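PDB 4RF6: arginine kinase from Anthopleura japonica, which catalyses the reversible transfer of a phosphoryl group from ATP to L-arginine, yielding phosphoarginine and ADP. Local coordinates for residues 93-107 against 270-284. Numbering follows the deposited sequence.
Sequences IEDYHSPYKLATGHN and KKHGYLTSCPSNLGT
H106 lays its imidazole across the backbone of G283, whose CA sits over one ring face in a CH-pi contact 3.9 Å from the ring centroid. With CG anti to the backbone N (chi1 174°), the ring also brings CD2 to 3.5 Å from G273 CA; its NE2 shares with G283 O a water, which donates to the carbonyl, while ND1 is hydrogen-bonded to G341 N. The buried part of the contact continues through I93, whose CD1 lies 3.7 Å from L282 CD1 and also meets the edge of the H272 ring, with Y82 of helix 79-84 packed against I93, P279 and L282. Two side chains of 93-107 donate to backbone carbonyls of 270-284: H97 NE2 to P279 O at 2.7 Å, almost straight (164°) and in the ring plane, and Y100 OH to K271 O at 2.6 Å.

The rim is more exposed to solvent. There H106 N donates to K270 O at 2.8 Å, K270 bends at chi2 and brings NZ 3.1 Å from H106 O, above the carbonyl plane instead of on a lone pair, and exposed Y96 rests one ring face on S280 CB in a close CH-pi contact.

The pairing illustrates how, in the first of this phosphagen kinase's two tandem repeats, the small helical N-terminal domain packs on the catalytic domain: the chain leaving helix 86-96 meets the loop that carries C278, by similarity a substrate-binding residue, beside the probable guanidino-substrate site.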
loop_
_atom_site.group_PDB
_atom_site.type_symbol
_atom_site.label_atom_id
_atom_site.label_comp_id
_atom_site.label_asym_id
_atom_site.label_seq_id
_atom_site.Cartn_x
_atom_site.Cartn_y
_atom_site.Cartn_z
ATOM N N ILE A 93 -12.482 35.136 -0.410
ATOM C CA ILE A 93 -11.145 34.639 -0.723
ATOM C C ILE A 93 -10.134 35.043 0.350
ATOM O O ILE A 93 -9.434 34.192 0.909
ATOM C CB ILE A 93 -10.662 35.145 -2.104
ATOM C CG1 ILE A 93 -11.363 34.386 -3.233
ATOM C CG2 ILE A 93 -9.147 34.996 -2.230
ATOM C CD1 ILE A 93 -11.477 35.180 -4.540
ATOM N N GLU A 94 -10.065 36.339 0.644
ATOM C CA GLU A 94 -9.076 36.841 1.595
ATOM C C GLU A 94 -9.313 36.350 3.030
ATOM O O GLU A 94 -8.394 36.360 3.851
ATOM C CB GLU A 94 -8.968 38.371 1.525
ATOM C CG GLU A 94 -8.359 38.884 0.217
ATOM C CD GLU A 94 -8.100 40.384 0.230
ATOM O OE1 GLU A 94 -8.627 41.069 1.131
ATOM O OE2 GLU A 94 -7.368 40.869 -0.659
ATOM N N ASP A 95 -10.539 35.925 3.329
ATOM C CA ASP A 95 -10.827 35.279 4.610
ATOM C C ASP A 95 -10.284 33.856 4.596
ATOM O O ASP A 95 -9.371 33.525 5.355
ATOM C CB ASP A 95 -12.336 35.248 4.877
ATOM C CG ASP A 95 -12.685 34.784 6.294
ATOM O OD1 ASP A 95 -12.063 33.830 6.807
ATOM O OD2 ASP A 95 -13.599 35.383 6.896
ATOM N N TYR A 96 -10.862 33.017 3.736
ATOM C CA TYR A 96 -10.489 31.607 3.646
ATOM C C TYR A 96 -8.991 31.419 3.467
ATOM O O TYR A 96 -8.407 30.518 4.060
ATOM C CB TYR A 96 -11.225 30.918 2.486
ATOM C CG TYR A 96 -10.930 29.429 2.345
ATOM C CD1 TYR A 96 -9.808 28.978 1.655
ATOM C CD2 TYR A 96 -11.782 28.479 2.891
ATOM C CE1 TYR A 96 -9.536 27.625 1.525
ATOM C CE2 TYR A 96 -11.523 27.122 2.765
ATOM C CZ TYR A 96 -10.397 26.705 2.081
ATOM O OH TYR A 96 -10.134 25.364 1.944
ATOM N N HIS A 97 -8.381 32.269 2.645
ATOM C CA HIS A 97 -6.979 32.108 2.275
ATOM C C HIS A 97 -6.025 33.030 3.041
ATOM O O HIS A 97 -4.881 33.220 2.620
ATOM C CB HIS A 97 -6.801 32.352 0.773
ATOM C CG HIS A 97 -7.397 31.286 -0.095
ATOM N ND1 HIS A 97 -6.731 30.116 -0.395
ATOM C CD2 HIS A 97 -8.580 31.225 -0.752
ATOM C CE1 HIS A 97 -7.487 29.372 -1.182
ATOM N NE2 HIS A 97 -8.614 30.022 -1.416
ATOM N N SER A 98 -6.490 33.607 4.147
ATOM C CA SER A 98 -5.649 34.505 4.937
ATOM C C SER A 98 -4.361 33.784 5.336
ATOM O O SER A 98 -4.391 32.603 5.682
ATOM C CB SER A 98 -6.397 35.029 6.167
ATOM O OG SER A 98 -6.897 33.967 6.953
ATOM N N PRO A 99 -3.223 34.494 5.306
ATOM C CA PRO A 99 -3.105 35.947 5.162
ATOM C C PRO A 99 -2.970 36.438 3.720
ATOM O O PRO A 99 -2.515 37.569 3.542
ATOM C CB PRO A 99 -1.803 36.233 5.910
ATOM C CG PRO A 99 -0.952 35.051 5.570
ATOM C CD PRO A 99 -1.898 33.863 5.461
ATOM N N TYR A 100 -3.341 35.639 2.721
ATOM C CA TYR A 100 -3.178 36.077 1.328
ATOM C C TYR A 100 -3.984 37.333 1.005
ATOM O O TYR A 100 -5.144 37.460 1.403
ATOM C CB TYR A 100 -3.523 34.966 0.323
ATOM C CG TYR A 100 -3.387 35.410 -1.127
ATOM C CD1 TYR A 100 -2.137 35.500 -1.733
ATOM C CD2 TYR A 100 -4.504 35.758 -1.878
ATOM C CE1 TYR A 100 -2.006 35.913 -3.048
ATOM C CE2 TYR A 100 -4.383 36.174 -3.194
ATOM C CZ TYR A 100 -3.135 36.246 -3.773
ATOM O OH TYR A 100 -3.016 36.658 -5.084
ATOM N N LYS A 101 -3.352 38.262 0.291
ATOM C CA LYS A 101 -4.027 39.455 -0.211
ATOM C C LYS A 101 -4.006 39.453 -1.731
ATOM O O LYS A 101 -2.944 39.301 -2.334
ATOM C CB LYS A 101 -3.348 40.727 0.307
ATOM C CG LYS A 101 -3.492 40.944 1.802
ATOM C CD LYS A 101 -4.953 40.872 2.208
ATOM C CE LYS A 101 -5.099 40.695 3.707
ATOM N NZ LYS A 101 -4.266 41.666 4.464
ATOM N N LEU A 102 -5.178 39.629 -2.342
ATOM C CA LEU A 102 -5.309 39.633 -3.799
ATOM C C LEU A 102 -4.358 40.646 -4.448
ATOM O O LEU A 102 -3.823 40.406 -5.530
ATOM C CB LEU A 102 -6.761 39.914 -4.191
ATOM C CG LEU A 102 -7.742 38.815 -3.785
ATOM C CD1 LEU A 102 -9.068 39.399 -3.334
ATOM C CD2 LEU A 102 -7.962 37.836 -4.920
ATOM N N ALA A 103 -4.135 41.765 -3.764
ATOM C CA ALA A 103 -3.222 42.800 -4.244
ATOM C C ALA A 103 -1.781 42.295 -4.400
ATOM O O ALA A 103 -1.042 42.755 -5.277
ATOM C CB ALA A 103 -3.265 44.006 -3.317
ATOM N N THR A 104 -1.390 41.360 -3.537
ATOM C CA THR A 104 -0.041 40.800 -3.543
ATOM C C THR A 104 0.246 40.041 -4.836
ATOM O O THR A 104 1.344 40.132 -5.392
ATOM C CB THR A 104 0.174 39.849 -2.347
ATOM O OG1 THR A 104 -0.122 40.540 -1.126
ATOM C CG2 THR A 104 1.607 39.339 -2.304
ATOM N N GLY A 105 -0.742 39.287 -5.312
ATOM C CA GLY A 105 -0.571 38.511 -6.526
ATOM C C GLY A 105 -0.099 37.101 -6.223
ATOM O O GLY A 105 0.364 36.823 -5.117
ATOM N N HIS A 106 -0.208 36.212 -7.209
ATOM C CA HIS A 106 0.149 34.809 -7.020
ATOM C C HIS A 106 1.104 34.334 -8.119
ATOM O O HIS A 106 0.933 34.684 -9.290
ATOM C CB HIS A 106 -1.122 33.951 -7.012
ATOM C CG HIS A 106 -0.865 32.474 -6.970
ATOM N ND1 HIS A 106 -0.718 31.773 -5.790
ATOM C CD2 HIS A 106 -0.747 31.561 -7.964
ATOM C CE1 HIS A 106 -0.514 30.496 -6.059
ATOM N NE2 HIS A 106 -0.524 30.341 -7.373
ATOM N N ASN A 107 2.111 33.548 -7.749
ATOM C CA ASN A 107 2.993 32.960 -8.750
ATOM C C ASN A 107 2.867 31.440 -8.831
ATOM O O ASN A 107 2.983 30.745 -7.823
ATOM C CB ASN A 107 4.448 33.372 -8.512
ATOM C CG ASN A 107 4.664 34.863 -8.684
ATOM O OD1 ASN A 107 4.766 35.360 -9.805
ATOM N ND2 ASN A 107 4.726 35.585 -7.572
ATOM N N LYS A 270 -3.244 36.539 -12.623
ATOM C CA LYS A 270 -2.182 36.903 -11.680
ATOM C C LYS A 270 -2.682 36.880 -10.231
ATOM O O LYS A 270 -2.025 36.349 -9.337
ATOM C CB LYS A 270 -1.623 38.293 -12.000
ATOM C CG LYS A 270 -0.513 38.732 -11.045
ATOM C CD LYS A 270 0.614 37.699 -11.011
ATOM C CE LYS A 270 1.682 38.048 -9.982
ATOM N NZ LYS A 270 2.787 37.049 -9.986
ATOM N N LYS A 271 -3.868 37.444 -10.025
ATOM C CA LYS A 271 -4.456 37.598 -8.695
ATOM C C LYS A 271 -4.952 36.286 -8.077
ATOM O O LYS A 271 -4.796 36.067 -6.870
ATOM C CB LYS A 271 -5.624 38.575 -8.789
ATOM C CG LYS A 271 -5.971 39.296 -7.516
ATOM C CD LYS A 271 -6.774 40.563 -7.822
ATOM C CE LYS A 271 -7.861 40.305 -8.859
ATOM N NZ LYS A 271 -8.576 41.554 -9.253
ATOM N N HIS A 272 -5.552 35.426 -8.899
ATOM C CA HIS A 272 -6.222 34.223 -8.395
ATOM C C HIS A 272 -5.458 32.910 -8.570
ATOM O O HIS A 272 -5.839 31.897 -7.982
ATOM C CB HIS A 272 -7.594 34.031 -9.061
ATOM C CG HIS A 272 -8.575 35.129 -8.798
ATOM N ND1 HIS A 272 -8.743 36.197 -9.655
ATOM C CD2 HIS A 272 -9.463 35.312 -7.792
ATOM C CE1 HIS A 272 -9.682 36.994 -9.182
ATOM N NE2 HIS A 272 -10.136 36.482 -8.052
ATOM N N GLY A 273 -4.417 32.893 -9.393
ATOM C CA GLY A 273 -3.808 31.617 -9.730
ATOM C C GLY A 273 -4.759 30.874 -10.654
ATOM O O GLY A 273 -5.485 31.495 -11.437
ATOM N N TYR A 274 -4.779 29.549 -10.572
ATOM C CA TYR A 274 -5.731 28.788 -11.371
ATOM C C TYR A 274 -7.162 28.948 -10.862
ATOM O O TYR A 274 -7.430 28.838 -9.661
ATOM C CB TYR A 274 -5.310 27.320 -11.454
ATOM C CG TYR A 274 -4.005 27.176 -12.194
ATOM C CD1 TYR A 274 -3.963 27.283 -13.580
ATOM C CD2 TYR A 274 -2.810 26.979 -11.511
ATOM C CE1 TYR A 274 -2.770 27.175 -14.266
ATOM C CE2 TYR A 274 -1.614 26.871 -12.188
ATOM C CZ TYR A 274 -1.603 26.977 -13.563
ATOM O OH TYR A 274 -0.418 26.866 -14.247
ATOM N N LEU A 275 -8.073 29.229 -11.789
ATOM C CA LEU A 275 -9.474 29.430 -11.453
ATOM C C LEU A 275 -10.168 28.099 -11.261
ATOM O O LEU A 275 -9.954 27.154 -12.028
ATOM C CB LEU A 275 -10.172 30.223 -12.552
ATOM C CG LEU A 275 -9.492 31.562 -12.821
ATOM C CD1 LEU A 275 -10.161 32.252 -13.974
ATOM C CD2 LEU A 275 -9.538 32.436 -11.582
ATOM N N THR A 276 -10.998 28.031 -10.227
ATOM C CA THR A 276 -11.717 26.813 -9.883
ATOM C C THR A 276 -13.138 27.188 -9.501
ATOM O O THR A 276 -13.420 28.357 -9.230
ATOM C CB THR A 276 -11.052 26.100 -8.700
ATOM O OG1 THR A 276 -10.886 27.029 -7.623
ATOM C CG2 THR A 276 -9.688 25.552 -9.094
ATOM N N SER A 277 -14.025 26.201 -9.468
ATOM C CA SER A 277 -15.431 26.440 -9.149
ATOM C C SER A 277 -15.612 26.989 -7.735
ATOM O O SER A 277 -16.323 27.975 -7.523
ATOM C CB SER A 277 -16.236 25.153 -9.316
ATOM O OG SER A 277 -16.049 24.599 -10.601
ATOM N N CYS A 278 -14.967 26.338 -6.772
ATOM C CA CYS A 278 -15.017 26.771 -5.386
ATOM C C CYS A 278 -13.786 27.610 -5.086
ATOM O O CYS A 278 -12.665 27.205 -5.394
ATOM C CB CYS A 278 -15.069 25.565 -4.447
ATOM S SG CYS A 278 -15.123 26.009 -2.687
ATOM N N PRO A 279 -13.982 28.799 -4.493
ATOM C CA PRO A 279 -12.827 29.662 -4.201
ATOM C C PRO A 279 -11.814 29.039 -3.238
ATOM O O PRO A 279 -10.724 29.590 -3.089
ATOM C CB PRO A 279 -13.458 30.922 -3.574
ATOM C CG PRO A 279 -14.894 30.556 -3.277
ATOM C CD PRO A 279 -15.262 29.495 -4.271
ATOM N N SER A 280 -12.153 27.922 -2.600
ATOM C CA SER A 280 -11.223 27.273 -1.680
ATOM C C SER A 280 -10.051 26.657 -2.440
ATOM O O SER A 280 -8.979 26.408 -1.868
ATOM C CB SER A 280 -11.935 26.187 -0.870
ATOM O OG SER A 280 -12.430 25.154 -1.710
ATOM N N ASN A 281 -10.268 26.418 -3.732
ATOM C CA ASN A 281 -9.317 25.707 -4.580
ATOM C C ASN A 281 -8.532 26.598 -5.538
ATOM O O ASN A 281 -7.933 26.099 -6.483
ATOM C CB ASN A 281 -10.048 24.630 -5.391
ATOM C CG ASN A 281 -10.347 23.388 -4.580
ATOM O OD1 ASN A 281 -9.479 22.862 -3.891
ATOM N ND2 ASN A 281 -11.585 22.914 -4.657
ATOM N N LEU A 282 -8.540 27.907 -5.314
ATOM C CA LEU A 282 -7.815 28.818 -6.193
ATOM C C LEU A 282 -6.305 28.718 -5.959
ATOM O O LEU A 282 -5.852 27.969 -5.089
ATOM C CB LEU A 282 -8.300 30.259 -5.998
ATOM C CG LEU A 282 -9.763 30.541 -6.348
ATOM C CD1 LEU A 282 -10.169 31.934 -5.886
ATOM C CD2 LEU A 282 -10.007 30.386 -7.843
ATOM N N GLY A 283 -5.530 29.467 -6.742
ATOM C CA GLY A 283 -4.084 29.496 -6.590
ATOM C C GLY A 283 -3.409 28.290 -7.212
ATOM O O GLY A 283 -3.422 28.122 -8.432
ATOM N N THR A 284 -2.810 27.455 -6.370
ATOM C CA THR A 284 -2.199 26.212 -6.825
ATOM C C THR A 284 -3.274 25.189 -7.137
ATOM O O THR A 284 -3.050 24.258 -7.915
ATOM C CB THR A 284 -1.309 25.603 -5.751
ATOM O OG1 THR A 284 -2.094 25.343 -4.575
ATOM C CG2 THR A 284 -0.151 26.539 -5.415
HETATM O O HOH W 1 -0.568 28.180 -9.376
#